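Local coordinates for legionella ubiquitin-specific protease A domain-containing protein (Legionella pneumophila subsp. pneumophila, PDB 5DGG) that probably cleaves ubiquitin from protein targets as a cysteine protease of the LupA family, this chain being the central domain of a longer Legionella protein, at residues Gln5-Pro16 with Met56-Trp64; Asp82-Gly90 with Asp128-Tyr139. One frame throughout, in Å; residues are numbered along the deposited sequence.

Contact 1 (Gln5-Pro16 with Met56-Trp64); sequences QMQDHDMTLLMP and MIPVGPGHW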
loop_
_atom_site.group_PDB
_atom_site.type_symbol
_atom_site.label_atom_id
_atom_site.label_comp_id
_atom_site.label_asym_id
_atom_site.label_seq_id
_atom_site.Cartn_x
_atom_site.Cartn_y
_atom_site.Cartn_z
ATOM N N GLN A 5 -6.851 -15.084 -5.201
ATOM C CA GLN A 5 -6.086 -13.967 -4.694
ATOM C C GLN A 5 -5.493 -13.162 -5.831
ATOM O O GLN A 5 -5.102 -13.732 -6.861
ATOM C CB GLN A 5 -4.913 -14.495 -3.878
ATOM C CG GLN A 5 -5.252 -14.779 -2.443
ATOM C CD GLN A 5 -4.014 -15.088 -1.654
ATOM O OE1 GLN A 5 -3.025 -15.533 -2.220
ATOM N NE2 GLN A 5 -4.049 -14.832 -0.341
ATOM N N MET A 6 -5.386 -11.844 -5.615
ATOM C CA MET A 6 -4.617 -11.010 -6.499
ATOM C C MET A 6 -3.156 -11.457 -6.465
ATOM O O MET A 6 -2.588 -11.811 -5.418
ATOM C CB MET A 6 -4.763 -9.534 -6.125
ATOM C CG MET A 6 -6.155 -9.000 -6.378
ATOM S SD MET A 6 -6.483 -7.234 -6.175
ATOM C CE MET A 6 -5.540 -6.573 -7.544
ATOM N N GLN A 7 -2.550 -11.495 -7.638
ATOM C CA GLN A 7 -1.133 -11.762 -7.764
ATOM C C GLN A 7 -0.415 -10.432 -8.047
ATOM O O GLN A 7 -1.051 -9.377 -8.196
ATOM C CB GLN A 7 -0.890 -12.754 -8.914
ATOM C CG GLN A 7 -1.593 -14.109 -8.725
ATOM C CD GLN A 7 -1.301 -15.078 -9.858
ATOM O OE1 GLN A 7 -0.739 -14.680 -10.877
ATOM N NE2 GLN A 7 -1.665 -16.355 -9.689
ATOM N N ASP A 8 0.909 -10.487 -8.093
ATOM C CA ASP A 8 1.720 -9.285 -8.375
ATOM C C ASP A 8 1.188 -8.412 -9.510
ATOM O O ASP A 8 1.003 -7.193 -9.354
ATOM C CB ASP A 8 3.127 -9.688 -8.752
ATOM C CG ASP A 8 3.899 -10.244 -7.599
ATOM O OD1 ASP A 8 3.415 -10.101 -6.448
ATOM O OD2 ASP A 8 4.989 -10.830 -7.849
ATOM N N HIS A 9 1.001 -9.042 -10.669
ATOM C CA HIS A 9 0.643 -8.313 -11.876
ATOM C C HIS A 9 -0.703 -7.637 -11.709
ATOM O O HIS A 9 -0.894 -6.528 -12.181
ATOM C CB HIS A 9 0.667 -9.205 -13.138
ATOM C CG HIS A 9 -0.272 -10.371 -13.093
ATOM N ND1 HIS A 9 0.113 -11.624 -12.657
ATOM C CD2 HIS A 9 -1.572 -10.488 -13.466
ATOM C CE1 HIS A 9 -0.912 -12.455 -12.746
ATOM N NE2 HIS A 9 -1.948 -11.792 -13.228
ATOM N N ASP A 10 -1.626 -8.291 -11.011
ATOM C CA ASP A 10 -2.941 -7.707 -10.722
ATOM C C ASP A 10 -2.767 -6.443 -9.898
ATOM O O ASP A 10 -3.415 -5.438 -10.179
ATOM C CB ASP A 10 -3.828 -8.673 -9.940
ATOM C CG ASP A 10 -4.046 -9.992 -10.659
ATOM O OD1 ASP A 10 -4.298 -9.964 -11.882
ATOM O OD2 ASP A 10 -4.005 -11.044 -9.988
ATOM N N MET A 11 -1.888 -6.492 -8.885
ATOM C CA MET A 11 -1.663 -5.301 -8.043
ATOM C C MET A 11 -1.022 -4.203 -8.889
ATOM O O MET A 11 -1.414 -3.035 -8.824
ATOM C CB MET A 11 -0.756 -5.602 -6.846
ATOM C CG MET A 11 -1.259 -6.652 -5.850
ATOM S SD MET A 11 -2.752 -6.111 -4.994
ATOM C CE MET A 11 -1.938 -4.939 -3.868
ATOM N N THR A 12 -0.013 -4.575 -9.674
ATOM C CA THR A 12 0.665 -3.605 -10.540
ATOM C C THR A 12 -0.353 -2.875 -11.418
ATOM O O THR A 12 -0.337 -1.666 -11.507
ATOM C CB THR A 12 1.747 -4.296 -11.368
ATOM O OG1 THR A 12 2.721 -4.853 -10.472
ATOM C CG2 THR A 12 2.407 -3.311 -12.308
ATOM N N LEU A 13 -1.301 -3.605 -11.979
ATOM C CA LEU A 13 -2.280 -3.002 -12.868
ATOM C C LEU A 13 -3.186 -2.036 -12.118
ATOM O O LEU A 13 -3.446 -0.932 -12.610
ATOM C CB LEU A 13 -3.126 -4.083 -13.568
ATOM C CG LEU A 13 -3.777 -3.677 -14.893
ATOM C CD1 LEU A 13 -2.706 -3.449 -15.955
ATOM C CD2 LEU A 13 -4.791 -4.718 -15.359
ATOM N N LEU A 14 -3.645 -2.421 -10.925
ATOM C CA LEU A 14 -4.701 -1.659 -10.254
ATOM C C LEU A 14 -4.248 -0.616 -9.220
ATOM O O LEU A 14 -4.999 0.290 -8.900
ATOM C CB LEU A 14 -5.675 -2.604 -9.583
ATOM C CG LEU A 14 -7.107 -2.090 -9.427
ATOM C CD1 LEU A 14 -7.629 -1.291 -10.624
ATOM C CD2 LEU A 14 -7.982 -3.311 -9.250
ATOM N N MET A 15 -3.058 -0.775 -8.671
ATOM C CA MET A 15 -2.504 0.214 -7.736
ATOM C C MET A 15 -2.455 1.603 -8.380
ATOM O O MET A 15 -2.283 1.723 -9.588
ATOM C CB MET A 15 -1.108 -0.205 -7.252
ATOM C CG MET A 15 -1.096 -1.277 -6.163
ATOM S SD MET A 15 -1.610 -0.725 -4.520
ATOM C CE MET A 15 -0.254 0.414 -4.106
ATOM N N PRO A 16 -2.623 2.657 -7.573
ATOM C CA PRO A 16 -2.364 4.024 -8.078
ATOM C C PRO A 16 -0.910 4.111 -8.537
ATOM O O PRO A 16 -0.091 3.276 -8.137
ATOM C CB PRO A 16 -2.572 4.921 -6.848
ATOM C CG PRO A 16 -2.500 4.011 -5.669
ATOM C CD PRO A 16 -2.862 2.622 -6.118
ATOM N N MET A 56 4.312 4.984 -1.051
ATOM C CA MET A 56 3.464 3.833 -0.803
ATOM C C MET A 56 4.128 2.536 -1.279
ATOM O O MET A 56 4.728 2.470 -2.362
ATOM C CB MET A 56 2.145 3.923 -1.545
ATOM C CG MET A 56 1.439 5.252 -1.547
ATOM S SD MET A 56 -0.221 4.874 -2.160
ATOM C CE MET A 56 -0.856 6.491 -2.017
ATOM N N ILE A 57 3.942 1.472 -0.548
ATOM C CA ILE A 57 4.459 0.158 -0.999
ATOM C C ILE A 57 3.432 -0.910 -0.790
ATOM O O ILE A 57 2.990 -1.116 0.330
ATOM C CB ILE A 57 5.766 -0.276 -0.245
ATOM C CG1 ILE A 57 6.743 0.884 -0.100
ATOM C CG2 ILE A 57 6.408 -1.459 -0.995
ATOM C CD1 ILE A 57 8.064 0.538 0.592
ATOM N N PRO A 58 3.024 -1.623 -1.855
ATOM C CA PRO A 58 2.226 -2.789 -1.597
ATOM C C PRO A 58 3.085 -3.989 -1.243
ATOM O O PRO A 58 4.004 -4.313 -1.970
ATOM C CB PRO A 58 1.468 -2.996 -2.904
ATOM C CG PRO A 58 2.362 -2.355 -3.962
ATOM C CD PRO A 58 3.356 -1.479 -3.286
ATOM N N VAL A 59 2.815 -4.634 -0.124
ATOM C CA VAL A 59 3.704 -5.693 0.366
ATOM C C VAL A 59 2.959 -7.018 0.436
ATOM O O VAL A 59 1.954 -7.156 1.132
ATOM C CB VAL A 59 4.288 -5.372 1.735
ATOM C CG1 VAL A 59 5.213 -6.474 2.224
ATOM C CG2 VAL A 59 5.032 -4.054 1.691
ATOM N N GLY A 60 3.463 -7.982 -0.309
ATOM C CA GLY A 60 2.913 -9.311 -0.291
ATOM C C GLY A 60 3.981 -10.358 -0.106
ATOM O O GLY A 60 4.959 -10.121 0.543
ATOM N N PRO A 61 3.772 -11.549 -0.684
ATOM C CA PRO A 61 2.619 -11.866 -1.510
ATOM C C PRO A 61 1.594 -12.536 -0.647
ATOM O O PRO A 61 1.767 -12.621 0.577
ATOM C CB PRO A 61 3.214 -12.835 -2.524
ATOM C CG PRO A 61 4.138 -13.637 -1.679
ATOM C CD PRO A 61 4.670 -12.712 -0.597
ATOM N N GLY A 62 0.501 -12.974 -1.240
ATOM C CA GLY A 62 -0.523 -13.611 -0.445
ATOM C C GLY A 62 -1.421 -12.653 0.299
ATOM O O GLY A 62 -2.272 -12.072 -0.307
ATOM N N HIS A 63 -1.216 -12.504 1.615
ATOM C CA HIS A 63 -1.943 -11.570 2.426
ATOM C C HIS A 63 -1.394 -10.124 2.203
ATOM O O HIS A 63 -0.610 -9.648 3.003
ATOM C CB HIS A 63 -1.788 -12.006 3.895
ATOM C CG HIS A 63 -2.648 -11.249 4.866
ATOM N ND1 HIS A 63 -3.586 -11.865 5.671
ATOM C CD2 HIS A 63 -2.746 -9.924 5.128
ATOM C CE1 HIS A 63 -4.165 -10.962 6.431
ATOM N NE2 HIS A 63 -3.688 -9.774 6.107
ATOM N N TRP A 64 -1.822 -9.465 1.128
ATOM C CA TRP A 64 -1.349 -8.128 0.781
ATOM C C TRP A 64 -1.597 -7.153 1.907
ATOM O O TRP A 64 -2.640 -7.199 2.567
ATOM C CB TRP A 64 -2.033 -7.624 -0.500
ATOM C CG TRP A 64 -1.589 -8.434 -1.710
ATOM C CD1 TRP A 64 -2.286 -9.443 -2.335
ATOM C CD2 TRP A 64 -0.375 -8.287 -2.410
ATOM N NE1 TRP A 64 -1.556 -9.946 -3.385
ATOM C CE2 TRP A 64 -0.381 -9.245 -3.469
ATOM C CE3 TRP A 64 0.716 -7.444 -2.267
ATOM C CZ2 TRP A 64 0.681 -9.387 -4.352
ATOM C CZ3 TRP A 64 1.749 -7.551 -3.177
ATOM C CH2 TRP A 64 1.742 -8.544 -4.199
HETATM O O HOH W 1 0.158 -13.210 -3.784
#
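The carbonyl oxygen of Met6 is met from two directions. Trp64 NE1 donates to Met6 O at 2.9 Å along an almost straight path, the N-H...O angle being 166°, while water 1 reaches the same oxygen over a weak 3.5 Å and also accepts from the backbone N of Gly62. Met6 O lies close to the indole plane, but NE1 approaches from above the carbonyl plane, 54° out of it. On the other side of the same peptide, Gln7 N is bound by Asp10 OD2 at 2.8 Å, so the Met6-Gln7 peptide is held at both its C=O and its N-H.

This grip, together with a Met-aromatic contact, fastens helix 8-14 across the end of strand 54-60, the second strand of the mixed sheet, and the turn that follows it. Met11 lies over one indole face. Its CG sits 3.6 Å from the centroid of the six-membered ring, a CH-pi contact, and its SD is 4.1 Å from the centroid of the five-membered ring, close to the ring normal. A bend at chi2 (-65°), repeated at chi3, folds the thioether flat along the indole. The opposite face is backed by Gly60 CA, 3.4 Å above the plane and displaced toward the rim, which leaves the indole sandwiched. At its edge Asp8 OD1 comes to 3.2 Å from Trp64 CH2, with the carboxylate turned steeply against the ring; a negatively charged carboxylate would probably be attracted to the slightly positive hydrogens of the ring edge.

Toward and just past the end of the helix the contact becomes apolar. Met11 also touches Val27 of strand 22-29. Met11 CE and Met15 CE converge on the Pro58 ring, where Met15 CE packs 3.8 Å from Pro58 CG.

Contact 2 (Asp82-Gly90 with Asp128-Tyr139); sequences DLELFDPYG and DAYSCGDFTCAY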
loop_
_atom_site.group_PDB
_atom_site.type_symbol
_atom_site.label_atom_id
_atom_site.label_comp_id
_atom_site.label_asym_id
_atom_site.label_seq_id
_atom_site.Cartn_x
_atom_site.Cartn_y
_atom_site.Cartn_z
ATOM N N ASP A 82 6.425 9.358 9.325
ATOM C CA ASP A 82 5.255 8.598 9.722
ATOM C C ASP A 82 5.155 7.396 8.859
ATOM O O ASP A 82 5.200 7.502 7.629
ATOM C CB ASP A 82 3.959 9.441 9.583
ATOM C CG ASP A 82 3.583 10.181 10.835
ATOM O OD1 ASP A 82 4.481 10.437 11.682
ATOM O OD2 ASP A 82 2.352 10.508 10.976
ATOM N N LEU A 83 5.002 6.232 9.463
ATOM C CA LEU A 83 4.910 5.015 8.738
ATOM C C LEU A 83 3.593 4.275 9.103
ATOM O O LEU A 83 3.442 3.754 10.229
ATOM C CB LEU A 83 6.108 4.179 9.133
ATOM C CG LEU A 83 6.241 2.863 8.457
ATOM C CD1 LEU A 83 6.515 3.091 6.967
ATOM C CD2 LEU A 83 7.300 2.010 9.164
ATOM N N GLU A 84 2.638 4.286 8.207
ATOM C CA GLU A 84 1.369 3.584 8.440
ATOM C C GLU A 84 1.439 2.197 7.827
ATOM O O GLU A 84 1.777 2.052 6.641
ATOM C CB GLU A 84 0.202 4.346 7.820
ATOM C CG GLU A 84 -1.096 3.574 7.868
ATOM C CD GLU A 84 -2.312 4.285 7.268
ATOM O OE1 GLU A 84 -2.185 5.464 6.845
ATOM O OE2 GLU A 84 -3.387 3.625 7.163
ATOM N N LEU A 85 1.145 1.193 8.628
ATOM C CA LEU A 85 1.123 -0.190 8.208
ATOM C C LEU A 85 -0.280 -0.730 8.231
ATOM O O LEU A 85 -0.872 -0.854 9.295
ATOM C CB LEU A 85 2.034 -1.012 9.131
ATOM C CG LEU A 85 3.486 -0.535 9.268
ATOM C CD1 LEU A 85 4.331 -1.405 10.232
ATOM C CD2 LEU A 85 4.162 -0.441 7.931
ATOM N N PHE A 86 -0.855 -0.969 7.043
ATOM C CA PHE A 86 -2.280 -1.309 6.849
ATOM C C PHE A 86 -2.435 -2.806 6.585
ATOM O O PHE A 86 -1.806 -3.353 5.698
ATOM C CB PHE A 86 -2.857 -0.515 5.668
ATOM C CG PHE A 86 -4.209 -0.959 5.214
ATOM C CD1 PHE A 86 -5.343 -0.558 5.885
ATOM C CD2 PHE A 86 -4.337 -1.794 4.107
ATOM C CE1 PHE A 86 -6.596 -0.954 5.447
ATOM C CE2 PHE A 86 -5.573 -2.174 3.660
ATOM C CZ PHE A 86 -6.715 -1.740 4.329
ATOM N N ASP A 87 -3.269 -3.452 7.378
ATOM C CA ASP A 87 -3.605 -4.836 7.138
ATOM C C ASP A 87 -5.128 -4.944 6.905
ATOM O O ASP A 87 -5.931 -4.519 7.754
ATOM C CB ASP A 87 -3.175 -5.622 8.362
ATOM C CG ASP A 87 -3.348 -7.111 8.201
ATOM O OD1 ASP A 87 -4.327 -7.552 7.574
ATOM O OD2 ASP A 87 -2.509 -7.859 8.748
ATOM N N PRO A 88 -5.548 -5.489 5.740
ATOM C CA PRO A 88 -6.967 -5.662 5.440
ATOM C C PRO A 88 -7.775 -6.339 6.564
ATOM O O PRO A 88 -8.989 -6.094 6.676
ATOM C CB PRO A 88 -6.937 -6.546 4.199
ATOM C CG PRO A 88 -5.676 -6.146 3.522
ATOM C CD PRO A 88 -4.710 -5.908 4.621
ATOM N N TYR A 89 -7.143 -7.149 7.395
ATOM C CA TYR A 89 -7.905 -7.899 8.447
ATOM C C TYR A 89 -8.159 -7.029 9.653
ATOM O O TYR A 89 -9.076 -7.287 10.422
ATOM C CB TYR A 89 -7.189 -9.159 8.938
ATOM C CG TYR A 89 -7.338 -10.398 8.084
ATOM C CD1 TYR A 89 -7.676 -10.329 6.745
ATOM C CD2 TYR A 89 -7.081 -11.651 8.625
ATOM C CE1 TYR A 89 -7.708 -11.474 5.950
ATOM C CE2 TYR A 89 -7.165 -12.807 7.855
ATOM C CZ TYR A 89 -7.492 -12.715 6.522
ATOM O OH TYR A 89 -7.557 -13.861 5.751
ATOM N N GLY A 90 -7.346 -5.998 9.820
ATOM C CA GLY A 90 -7.455 -5.130 10.975
ATOM C C GLY A 90 -6.065 -4.790 11.455
ATOM O O GLY A 90 -5.095 -5.438 11.061
ATOM N N ASP A 128 -11.076 -12.462 5.062
ATOM C CA ASP A 128 -10.849 -13.629 4.180
ATOM C C ASP A 128 -9.546 -13.428 3.378
ATOM O O ASP A 128 -9.258 -12.310 2.935
ATOM C CB ASP A 128 -11.995 -13.766 3.184
ATOM C CG ASP A 128 -13.310 -14.144 3.842
ATOM O OD1 ASP A 128 -13.281 -14.741 4.923
ATOM O OD2 ASP A 128 -14.370 -13.843 3.256
ATOM N N ALA A 129 -8.795 -14.491 3.141
ATOM C CA ALA A 129 -7.488 -14.335 2.488
ATOM C C ALA A 129 -7.591 -13.730 1.078
ATOM O O ALA A 129 -6.785 -12.848 0.694
ATOM C CB ALA A 129 -6.767 -15.689 2.441
ATOM N N TYR A 130 -8.592 -14.191 0.310
ATOM C CA TYR A 130 -8.632 -13.868 -1.112
ATOM C C TYR A 130 -8.738 -12.372 -1.435
ATOM O O TYR A 130 -8.355 -11.992 -2.510
ATOM C CB TYR A 130 -9.743 -14.623 -1.851
ATOM C CG TYR A 130 -11.126 -14.060 -1.679
ATOM C CD1 TYR A 130 -11.708 -13.261 -2.672
ATOM C CD2 TYR A 130 -11.886 -14.333 -0.540
ATOM C CE1 TYR A 130 -12.979 -12.724 -2.517
ATOM C CE2 TYR A 130 -13.150 -13.789 -0.381
ATOM C CZ TYR A 130 -13.690 -13.000 -1.378
ATOM O OH TYR A 130 -14.960 -12.504 -1.247
ATOM N N SER A 131 -9.286 -11.552 -0.530
ATOM C CA SER A 131 -9.584 -10.167 -0.864
ATOM C C SER A 131 -8.538 -9.161 -0.308
ATOM O O SER A 131 -8.752 -7.981 -0.420
ATOM C CB SER A 131 -10.978 -9.788 -0.397
ATOM O OG SER A 131 -11.120 -9.955 1.007
ATOM N N CYS A 132 -7.397 -9.626 0.210
ATOM C CA CYS A 132 -6.437 -8.719 0.836
ATOM C C CYS A 132 -5.877 -7.757 -0.206
ATOM O O CYS A 132 -5.670 -6.624 0.095
ATOM C CB CYS A 132 -5.311 -9.482 1.523
ATOM S SG CYS A 132 -5.777 -10.350 3.040
ATOM N N GLY A 133 -5.650 -8.243 -1.424
ATOM C CA GLY A 133 -5.202 -7.427 -2.551
ATOM C C GLY A 133 -6.154 -6.305 -2.873
ATOM O O GLY A 133 -5.742 -5.158 -3.108
ATOM N N ASP A 134 -7.442 -6.666 -2.924
ATOM C CA ASP A 134 -8.493 -5.730 -3.229
ATOM C C ASP A 134 -8.549 -4.607 -2.206
ATOM O O ASP A 134 -8.624 -3.413 -2.554
ATOM C CB ASP A 134 -9.858 -6.466 -3.259
ATOM C CG ASP A 134 -9.843 -7.698 -4.184
ATOM O OD1 ASP A 134 -9.187 -8.741 -3.866
ATOM O OD2 ASP A 134 -10.518 -7.614 -5.236
ATOM N N PHE A 135 -8.586 -4.990 -0.947
ATOM C CA PHE A 135 -8.523 -4.009 0.137
ATOM C C PHE A 135 -7.284 -3.132 0.042
ATOM O O PHE A 135 -7.385 -1.916 0.202
ATOM C CB PHE A 135 -8.566 -4.686 1.526
ATOM C CG PHE A 135 -9.968 -5.054 2.005
ATOM C CD1 PHE A 135 -10.694 -4.174 2.762
ATOM C CD2 PHE A 135 -10.531 -6.296 1.722
ATOM C CE1 PHE A 135 -11.973 -4.488 3.194
ATOM C CE2 PHE A 135 -11.803 -6.633 2.148
ATOM C CZ PHE A 135 -12.526 -5.724 2.886
ATOM N N THR A 136 -6.114 -3.729 -0.187
ATOM C CA THR A 136 -4.890 -2.962 -0.191
ATOM C C THR A 136 -4.857 -1.982 -1.392
ATOM O O THR A 136 -4.431 -0.819 -1.248
ATOM C CB THR A 136 -3.660 -3.932 -0.135
ATOM O OG1 THR A 136 -3.643 -4.572 1.151
ATOM C CG2 THR A 136 -2.403 -3.168 -0.339
ATOM N N CYS A 137 -5.347 -2.415 -2.553
ATOM C CA CYS A 137 -5.402 -1.568 -3.734
ATOM C C CYS A 137 -6.336 -0.409 -3.529
ATOM O O CYS A 137 -5.988 0.784 -3.777
ATOM C CB CYS A 137 -5.838 -2.352 -4.969
ATOM S SG CYS A 137 -4.520 -3.303 -5.715
ATOM N N ALA A 138 -7.516 -0.716 -2.988
ATOM C CA ALA A 138 -8.508 0.319 -2.775
ATOM C C ALA A 138 -8.068 1.282 -1.679
ATOM O O ALA A 138 -8.253 2.500 -1.782
ATOM C CB ALA A 138 -9.852 -0.280 -2.435
ATOM N N TYR A 139 -7.504 0.748 -0.610
ATOM C CA TYR A 139 -6.984 1.616 0.463
ATOM C C TYR A 139 -5.857 2.560 -0.033
ATOM O O TYR A 139 -5.779 3.742 0.404
ATOM C CB TYR A 139 -6.605 0.792 1.701
ATOM C CG TYR A 139 -6.329 1.608 2.965
ATOM C CD1 TYR A 139 -7.346 2.002 3.779
ATOM C CD2 TYR A 139 -5.016 1.974 3.320
ATOM C CE1 TYR A 139 -7.135 2.781 4.899
ATOM C CE2 TYR A 139 -4.766 2.719 4.464
ATOM C CZ TYR A 139 -5.841 3.129 5.254
ATOM O OH TYR A 139 -5.673 3.854 6.393
#
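Asp128 and Ala129 receive the phenol of Tyr89 along their shared peptide. Tyr89 OH lies 3.0 Å from Ala129 N, but the angle is too poor for a hydrogen bond, and Asp128 O sits at the ring edge, near its plane. Tyr89 leaves the chain pointing away from this segment; with CG beside its own backbone N (chi1 -82°), the ring swings back to it.

Cys132, the first helical residue, brings SG to 3.7 Å from Tyr89 CE1, a sulfur-aromatic contact that meets the ring obliquely. Its carbonyl O is 3.5 Å from Pro88 CG. The Cys132 side chain also touches His63. Cys132, His63 and Asp87 are placed as in a Cys-His-Asp triad, in the His-Asp-Cys chain order of Ulp1-like proteases, consistent with the family; their catalytic role is inferred. Asp87 OD1 accepts from Tyr89 N at 2.9 Å, an Asx turn inside the type I turn Asp87-Gly90, while OD2 is salt-bridged to Arg65.

The helix that Cys132 opens, 132-146, packs on strand 81-86 nearly antiparallel to it: the short segments run at 148°, their axes 11.1 Å apart. Phe135 sets CB 3.6 Å from Pro88 CB, and the proline ring lies over the helix surface made by Cys132, Phe135 and Thr136. Thr136 OG1 touches Pro88 CG and lies at the edge of the Phe86 ring, near its plane.

Tyr139 stacks on Phe86, offset, with centroids 3.8 Å apart and planes only 4° from parallel. The Tyr139 hydroxyl donates to Glu84 OE2, a modelled 2.4 Å that is very short and whose exact length is doubtful. That OE2 is also bonded by Thr120 OG1, and Glu84 OE1 pairs with Lys143.

Both segments of contact 1 precede those of contact 2 in the sequence, and the centres of the two contacts lie about 10 Å apart. Both reach the same mixed sheet, through strands 54-60 and 81-86, which are separated by strand 65-70. Helix 132-146 serves both: it forms one side of contact 2, and its Cys137 SG packs 3.4 Å from Met11 SD of contact 1. The two meet most directly where His63 NE2 lies 2.7 Å from Asp87 OD1, a probable hydrogen bond. His63 ND1 is 3.7 Å from Cys132 SG. Contact 1 thus supplies the histidine, and contact 2 the aspartate and cysteine, of what is probably the protease active site.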